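Local structure of putative redox protein (Lactobacillus casei, 2QL8) at the interface of chains A and B. The protein is a putative redox protein of the OsmC/Ohr family that probably reduces organic hydroperoxides through reactive thiols. Sequence-based numbering; all coordinates share one arbitrary frame. Chains: chain A/B, Putative redox protein.

The interface of chains A and B. Residues chain A 12, 14, 16, 28, 32; chain B 50, 53-54.
B:Gln50 holds CG opposite its own carbonyl carbon (chi1 -71°) and beside its backbone N, then runs straight out, which carries its amide across the dimer interface to the ring hydroxyl of A:Tyr12, itself swung out with CG opposite the backbone N (chi1 170°). In this OsmC/Ohr-family protein the N-terminal strand 12-18 and the loop residues A:Ile28 and A:Leu32 of one chain lie against helix 48-70 of the other; the two-fold symmetric pair repeats each contact with the chains exchanged, and intertwined dimers of this kind are typical of the family. The amide nitrogen NE2 of B:Gln50 gives a weak, bent hydrogen bond of 3.1 Å to OH of A:Tyr12. Tyrosine suits its place because its long rigid ring carries the hydroxyl out to the amide, the two planes turned 37° apart. OE1 of B:Gln50 lies 2.8 Å from a water that also meets the backbone N of A:Leu32, a bridge consistent with OE1 facing the loop. Glutamine suits this place because its methylene stem is apolar while its end is polar. A:Thr14 crosses the stem at about a right angle, OG1 3.4 Å and the CG2 methyl 3.8 Å from CG of B:Gln50. A:Ile28 also lies across the stem, with CD1 3.6 Å from CB of B:Gln50; the same methyl reaches CG of B:Leu54 at 3.8 Å, so this branched aliphatic residue sets CD1 between two side chains four residues apart on one helix face. With B:Gln50 cut back to an alanine, the hydroxyl of A:Tyr12 and the bridging water would probably lose their amide partner, and a gap would open beside A:Thr14 and the CG1 and CG2 branches of A:Ile28. Further along the strand, the methyl of A:Ala16 rests on the peptide joining B:Gly53 and B:Leu54, CB 3.3 Å from C of B:Gly53, a small residue on each side letting strand and helix approach closely. B:Leu54 extends this apolar strip towards A:Leu32, CD1 of B:Leu54 lying 4.1 Å from CD2 of A:Leu32.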
loop_
_atom_site.group_PDB
_atom_site.type_symbol
_atom_site.label_atom_id
_atom_site.label_comp_id
_atom_site.label_asym_id
_atom_site.label_seq_id
_atom_site.Cartn_x
_atom_site.Cartn_y
_atom_site.Cartn_z
ATOM N N TYR A 12 -16.535 4.137 0.519
ATOM C CA TYR A 12 -15.825 4.142 1.782
ATOM C C TYR A 12 -14.615 5.031 1.629
ATOM O O TYR A 12 -14.016 5.067 0.572
ATOM C CB TYR A 12 -15.363 2.723 2.116
ATOM C CG TYR A 12 -14.398 2.574 3.286
ATOM C CD1 TYR A 12 -14.846 2.587 4.595
ATOM C CD2 TYR A 12 -13.045 2.427 3.086
ATOM C CE1 TYR A 12 -13.983 2.434 5.681
ATOM C CE2 TYR A 12 -12.165 2.251 4.154
ATOM C CZ TYR A 12 -12.630 2.256 5.450
ATOM O OH TYR A 12 -11.768 2.081 6.509
ATOM N N THR A 14 -11.051 6.389 4.094
ATOM C CA THR A 14 -10.264 6.332 5.314
ATOM C C THR A 14 -9.098 7.302 5.156
ATOM O O THR A 14 -8.852 7.857 4.073
ATOM C CB THR A 14 -9.755 4.884 5.606
ATOM O OG1 THR A 14 -9.183 4.832 6.906
ATOM C CG2 THR A 14 -8.730 4.406 4.568
ATOM N N ALA A 16 -4.855 7.948 6.754
ATOM C CA ALA A 16 -3.665 7.449 7.458
ATOM C C ALA A 16 -2.703 8.620 7.637
ATOM O O ALA A 16 -2.526 9.435 6.721
ATOM C CB ALA A 16 -2.988 6.353 6.669
ATOM N N ILE A 28 -4.099 5.106 11.594
ATOM C CA ILE A 28 -5.422 5.456 11.095
ATOM C C ILE A 28 -6.117 6.199 12.239
ATOM O O ILE A 28 -6.297 5.636 13.315
ATOM C CB ILE A 28 -6.250 4.180 10.766
ATOM C CG1 ILE A 28 -5.509 3.241 9.791
ATOM C CG2 ILE A 28 -7.652 4.529 10.253
ATOM C CD1 ILE A 28 -5.084 3.904 8.479
ATOM N N LEU A 32 -6.223 1.646 13.746
ATOM C CA LEU A 32 -4.949 0.936 13.942
ATOM C C LEU A 32 -3.764 1.894 13.957
ATOM O O LEU A 32 -3.637 2.742 13.084
ATOM C CB LEU A 32 -4.747 -0.074 12.800
ATOM C CG LEU A 32 -3.442 -0.878 12.707
ATOM C CD1 LEU A 32 -3.291 -1.786 13.969
ATOM C CD2 LEU A 32 -3.318 -1.639 11.370
ATOM N N GLN B 50 -6.744 1.228 4.218
ATOM C CA GLN B 50 -5.961 1.658 5.372
ATOM C C GLN B 50 -4.487 1.295 5.253
ATOM O O GLN B 50 -3.583 2.120 5.519
ATOM C CB GLN B 50 -6.525 1.077 6.678
ATOM C CG GLN B 50 -7.864 1.727 7.080
ATOM C CD GLN B 50 -8.438 1.226 8.365
ATOM O OE1 GLN B 50 -7.837 0.374 9.004
ATOM N NE2 GLN B 50 -9.631 1.709 8.724
ATOM N N GLY B 53 -2.754 3.439 2.758
ATOM C CA GLY B 53 -2.524 4.734 3.347
ATOM C C GLY B 53 -1.357 4.764 4.331
ATOM O O GLY B 53 -0.592 5.721 4.365
ATOM N N LEU B 54 -1.296 3.751 5.203
ATOM C CA LEU B 54 -0.184 3.620 6.143
ATOM C C LEU B 54 1.155 3.519 5.410
ATOM O O LEU B 54 2.176 4.115 5.819
ATOM C CB LEU B 54 -0.407 2.442 7.074
ATOM C CG LEU B 54 -1.543 2.557 8.077
ATOM C CD1 LEU B 54 -1.875 1.185 8.720
ATOM C CD2 LEU B 54 -1.278 3.631 9.161
HETATM O O HOH W 1 -8.102 0.503 11.775
#